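Local structure of putative cell surface protein (Streptococcus pyogenes, 4OFQ) at residues N95-Q105 with P123-K133. The protein is a surface-exposed adhesin of the antigen I/II family that probably helps the bacterium attach to host or microbial partners. Sequence-based numbering, arbitrary orientation.
With CA (calcium ion), chain C.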
loop_
_atom_site.group_PDB
_atom_site.type_symbol
_atom_site.label_atom_id
_atom_site.label_comp_id
_atom_site.label_asym_id
_atom_site.label_seq_id
_atom_site.Cartn_x
_atom_site.Cartn_y
_atom_site.Cartn_z
ATOM N N ASN A 95 3.185 -26.232 -11.851
ATOM C CA ASN A 95 4.303 -27.100 -12.213
ATOM C C ASN A 95 4.438 -27.297 -13.725
ATOM O O ASN A 95 5.360 -27.973 -14.187
ATOM C CB ASN A 95 4.194 -28.450 -11.506
ATOM C CG ASN A 95 4.248 -28.318 -9.994
ATOM O OD1 ASN A 95 3.732 -29.167 -9.267
ATOM N ND2 ASN A 95 4.866 -27.242 -9.511
ATOM N N LEU A 96 3.511 -26.713 -14.484
ATOM C CA LEU A 96 3.536 -26.823 -15.945
ATOM C C LEU A 96 4.192 -25.614 -16.585
ATOM O O LEU A 96 4.331 -25.560 -17.817
ATOM C CB LEU A 96 2.119 -26.954 -16.496
ATOM C CG LEU A 96 1.273 -28.070 -15.890
ATOM C CD1 LEU A 96 -0.063 -28.141 -16.602
ATOM C CD2 LEU A 96 2.002 -29.408 -15.953
ATOM N N LEU A 97 4.578 -24.646 -15.748
ATOM C CA LEU A 97 5.098 -23.364 -16.215
ATOM C C LEU A 97 6.458 -23.060 -15.611
ATOM O O LEU A 97 6.649 -23.192 -14.396
ATOM C CB LEU A 97 4.152 -22.225 -15.793
ATOM C CG LEU A 97 2.693 -22.311 -16.245
ATOM C CD1 LEU A 97 1.867 -21.279 -15.491
ATOM C CD2 LEU A 97 2.600 -22.075 -17.745
ATOM N N GLU A 98 7.387 -22.615 -16.452
ATOM C CA GLU A 98 8.653 -22.098 -15.967
ATOM C C GLU A 98 8.376 -20.720 -15.410
ATOM O O GLU A 98 7.814 -19.876 -16.106
ATOM C CB GLU A 98 9.654 -21.951 -17.108
ATOM C CG GLU A 98 9.961 -23.238 -17.851
ATOM C CD GLU A 98 11.183 -23.113 -18.733
ATOM O OE1 GLU A 98 11.557 -21.963 -19.061
ATOM O OE2 GLU A 98 11.764 -24.163 -19.093
ATOM N N MET A 99 8.752 -20.489 -14.159
ATOM C CA MET A 99 8.638 -19.154 -13.582
ATOM C C MET A 99 10.006 -18.485 -13.612
ATOM O O MET A 99 10.936 -18.949 -12.952
ATOM C CB MET A 99 8.123 -19.209 -12.141
ATOM C CG MET A 99 7.992 -17.821 -11.519
ATOM S SD MET A 99 7.220 -17.802 -9.884
ATOM C CE MET A 99 5.788 -18.823 -10.110
ATOM N N ARG A 100 10.133 -17.404 -14.381
ATOM C CA ARG A 100 11.426 -16.743 -14.557
ATOM C C ARG A 100 11.368 -15.295 -14.093
ATOM O O ARG A 100 10.576 -14.498 -14.609
ATOM C CB ARG A 100 11.878 -16.802 -16.034
ATOM C CG ARG A 100 12.270 -18.189 -16.520
ATOM C CD ARG A 100 12.525 -18.145 -18.027
ATOM N NE ARG A 100 12.898 -19.443 -18.571
ATOM C CZ ARG A 100 14.133 -19.769 -18.939
ATOM N NH1 ARG A 100 15.126 -18.889 -18.820
ATOM N NH2 ARG A 100 14.375 -20.977 -19.422
ATOM N N HIS A 101 12.203 -14.949 -13.118
ATOM C CA HIS A 101 12.260 -13.574 -12.661
ATOM C C HIS A 101 13.318 -12.908 -13.522
ATOM O O HIS A 101 14.520 -13.141 -13.336
ATOM C CB HIS A 101 12.626 -13.489 -11.174
ATOM C CG HIS A 101 12.403 -12.132 -10.579
ATOM N ND1 HIS A 101 12.819 -11.799 -9.310
ATOM C CD2 HIS A 101 11.819 -11.018 -11.088
ATOM C CE1 HIS A 101 12.487 -10.546 -9.051
ATOM N NE2 HIS A 101 11.877 -10.050 -10.113
ATOM N N VAL A 102 12.881 -12.114 -14.492
ATOM C CA VAL A 102 13.817 -11.490 -15.424
ATOM C C VAL A 102 14.198 -10.077 -14.976
ATOM O O VAL A 102 13.381 -9.153 -15.039
ATOM C CB VAL A 102 13.246 -11.452 -16.840
ATOM C CG1 VAL A 102 14.255 -10.820 -17.792
ATOM C CG2 VAL A 102 12.881 -12.868 -17.278
ATOM N N LEU A 103 15.441 -9.904 -14.535
ATOM C CA LEU A 103 15.853 -8.626 -13.955
ATOM C C LEU A 103 16.324 -7.654 -15.036
ATOM O O LEU A 103 16.355 -6.438 -14.832
ATOM C CB LEU A 103 16.928 -8.828 -12.877
ATOM C CG LEU A 103 16.484 -9.684 -11.681
ATOM C CD1 LEU A 103 17.614 -9.839 -10.656
ATOM C CD2 LEU A 103 15.211 -9.111 -11.022
ATOM N N SER A 104 16.681 -8.207 -16.186
ATOM C CA SER A 104 17.161 -7.429 -17.321
ATOM C C SER A 104 17.111 -8.325 -18.551
ATOM O O SER A 104 17.347 -9.525 -18.459
ATOM C CB SER A 104 18.591 -6.949 -17.083
ATOM O OG SER A 104 19.182 -6.476 -18.290
ATOM N N GLN A 105 16.802 -7.758 -19.712
ATOM C CA GLN A 105 16.761 -8.582 -20.908
ATOM C C GLN A 105 18.124 -8.725 -21.572
ATOM O O GLN A 105 18.242 -9.441 -22.560
ATOM C CB GLN A 105 15.744 -8.051 -21.928
ATOM C CG GLN A 105 14.321 -8.082 -21.429
ATOM C CD GLN A 105 13.326 -7.973 -22.560
ATOM O OE1 GLN A 105 13.352 -8.771 -23.491
ATOM N NE2 GLN A 105 12.442 -6.983 -22.488
ATOM N N PRO A 123 7.843 -5.313 -22.427
ATOM C CA PRO A 123 7.944 -5.145 -20.970
ATOM C C PRO A 123 9.129 -4.264 -20.585
ATOM O O PRO A 123 10.214 -4.406 -21.144
ATOM C CB PRO A 123 8.160 -6.568 -20.468
ATOM C CG PRO A 123 8.814 -7.267 -21.590
ATOM C CD PRO A 123 8.272 -6.654 -22.858
ATOM N N VAL A 124 8.917 -3.381 -19.616
ATOM C CA VAL A 124 9.926 -2.412 -19.205
ATOM C C VAL A 124 10.609 -2.844 -17.915
ATOM O O VAL A 124 9.945 -3.252 -16.966
ATOM C CB VAL A 124 9.281 -1.024 -18.994
ATOM C CG1 VAL A 124 10.240 -0.061 -18.315
ATOM C CG2 VAL A 124 8.812 -0.458 -20.323
ATOM N N GLY A 125 11.935 -2.762 -17.877
ATOM C CA GLY A 125 12.665 -3.091 -16.654
ATOM C C GLY A 125 12.477 -4.536 -16.228
ATOM O O GLY A 125 12.424 -5.431 -17.081
ATOM N N GLU A 126 12.369 -4.768 -14.920
ATOM C CA GLU A 126 12.193 -6.123 -14.406
ATOM C C GLU A 126 10.789 -6.635 -14.678
ATOM O O GLU A 126 9.831 -5.870 -14.695
ATOM C CB GLU A 126 12.455 -6.179 -12.898
ATOM C CG GLU A 126 13.785 -5.590 -12.466
ATOM C CD GLU A 126 13.949 -5.542 -10.963
ATOM O OE1 GLU A 126 12.978 -5.863 -10.222
ATOM O OE2 GLU A 126 15.054 -5.166 -10.518
ATOM N N PHE A 127 10.668 -7.942 -14.882
ATOM C CA PHE A 127 9.359 -8.551 -15.004
ATOM C C PHE A 127 9.445 -10.027 -14.634
ATOM O O PHE A 127 10.541 -10.581 -14.528
ATOM C CB PHE A 127 8.801 -8.354 -16.427
ATOM C CG PHE A 127 9.659 -8.935 -17.516
ATOM C CD1 PHE A 127 10.720 -8.210 -18.042
ATOM C CD2 PHE A 127 9.371 -10.193 -18.058
ATOM C CE1 PHE A 127 11.506 -8.746 -19.084
ATOM C CE2 PHE A 127 10.148 -10.731 -19.103
ATOM C CZ PHE A 127 11.210 -10.003 -19.604
ATOM N N TYR A 128 8.295 -10.643 -14.377
ATOM C CA TYR A 128 8.227 -12.091 -14.293
ATOM C C TYR A 128 7.610 -12.617 -15.564
ATOM O O TYR A 128 6.721 -11.984 -16.140
ATOM C CB TYR A 128 7.328 -12.540 -13.157
ATOM C CG TYR A 128 7.986 -12.528 -11.811
ATOM C CD1 TYR A 128 7.905 -11.407 -10.995
ATOM C CD2 TYR A 128 8.693 -13.642 -11.355
ATOM C CE1 TYR A 128 8.509 -11.399 -9.735
ATOM C CE2 TYR A 128 9.296 -13.640 -10.106
ATOM C CZ TYR A 128 9.196 -12.514 -9.311
ATOM O OH TYR A 128 9.788 -12.493 -8.076
ATOM N N MET A 129 8.084 -13.776 -16.004
ATOM C CA MET A 129 7.430 -14.462 -17.104
ATOM C C MET A 129 7.157 -15.910 -16.722
ATOM O O MET A 129 7.924 -16.506 -15.962
ATOM C CB MET A 129 8.217 -14.323 -18.423
ATOM C CG MET A 129 9.602 -14.946 -18.451
ATOM S SD MET A 129 10.551 -14.460 -19.925
ATOM C CE MET A 129 9.429 -14.889 -21.257
ATOM N N TRP A 130 6.033 -16.445 -17.198
ATOM C CA TRP A 130 5.707 -17.860 -17.014
ATOM C C TRP A 130 5.653 -18.504 -18.400
ATOM O O TRP A 130 4.966 -18.002 -19.303
ATOM C CB TRP A 130 4.363 -18.018 -16.301
ATOM C CG TRP A 130 4.412 -17.699 -14.855
ATOM C CD1 TRP A 130 4.609 -18.577 -13.834
ATOM C CD2 TRP A 130 4.288 -16.400 -14.252
ATOM N NE1 TRP A 130 4.593 -17.908 -12.630
ATOM C CE2 TRP A 130 4.399 -16.573 -12.859
ATOM C CE3 TRP A 130 4.076 -15.111 -14.756
ATOM C CZ2 TRP A 130 4.324 -15.502 -11.956
ATOM C CZ3 TRP A 130 3.999 -14.044 -13.848
ATOM C CH2 TRP A 130 4.115 -14.256 -12.472
ATOM N N VAL A 131 6.407 -19.588 -18.590
ATOM C CA VAL A 131 6.539 -20.210 -19.909
ATOM C C VAL A 131 6.031 -21.636 -19.840
ATOM O O VAL A 131 6.460 -22.406 -18.980
ATOM C CB VAL A 131 8.015 -20.232 -20.381
ATOM C CG1 VAL A 131 8.140 -20.886 -21.778
ATOM C CG2 VAL A 131 8.597 -18.816 -20.375
ATOM N N ALA A 132 5.101 -21.998 -20.717
ATOM C CA ALA A 132 4.649 -23.393 -20.743
ATOM C C ALA A 132 5.821 -24.331 -21.052
ATOM O O ALA A 132 6.458 -24.203 -22.103
ATOM C CB ALA A 132 3.549 -23.576 -21.773
ATOM N N LYS A 133 6.080 -25.277 -20.147
ATOM C CA LYS A 133 7.167 -26.244 -20.314
ATOM C C LYS A 133 6.969 -27.204 -21.496
ATOM O O LYS A 133 7.942 -27.661 -22.112
ATOM C CB LYS A 133 7.350 -27.063 -19.030
ATOM C CG LYS A 133 7.722 -26.250 -17.800
ATOM C CD LYS A 133 7.839 -27.176 -16.595
ATOM C CE LYS A 133 8.119 -26.404 -15.331
ATOM N NZ LYS A 133 8.281 -27.356 -14.192
HETATM CA CA CA C . 8.869 -3.719 -14.978
HETATM O O HOH W 1 7.597 -24.875 -12.334
HETATM O O HOH W 2 13.988 -7.305 -17.530
HETATM O O HOH W 3 17.000 -4.831 -12.401
HETATM O O HOH W 4 12.458 -5.319 -19.885
HETATM O O HOH W 5 9.635 -1.589 -14.302
#
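Lys133 NZ is held by Asn95 O, at 3.0 Å and from above the carbonyl plane, and by a water that also donates to Leu97 O. Lys133 N bonds Leu96 O almost straight. From here strands 97-102 and 127-132 run antiparallel, as the edge strand and its neighbour in a sheet of the beta-sandwich adhesin domain. Glu98, Arg100 and Val102 form the hydrogen-bonded pairs with Val131, Met129 and Phe127.

On the face with Met99, His101 lies on Tyr128 in an offset stack, centroids 4.0 Å apart and planes at 5°. CG of His101 is anti to the backbone N (chi1 -167°), which lays the ring over the tyrosine. Tyr70 OH bonds His101 NE2, and Tyr128 OH bonds Gly77 O. Met99 runs alongside Trp130, its sulfur oblique to the indole.

On the other face, Val102 CB makes a CH-pi contact over the Phe127 ring, 3.9 Å from its centroid. Gln105 CG meets that ring at its edge, and helix 110-119 packs here through Ile116. Arg100 NE and NH2 both donate to Glu98 OE1 in a side-on salt bridge, with the oxygen in the guanidinium plane.

Just before strand 127-132 the chain binds calcium, with Asp69 and Tyr70 completing the protein ligands. Val124 O lies 2.3 Å from the calcium ion and Glu126 O 2.4 Å from it.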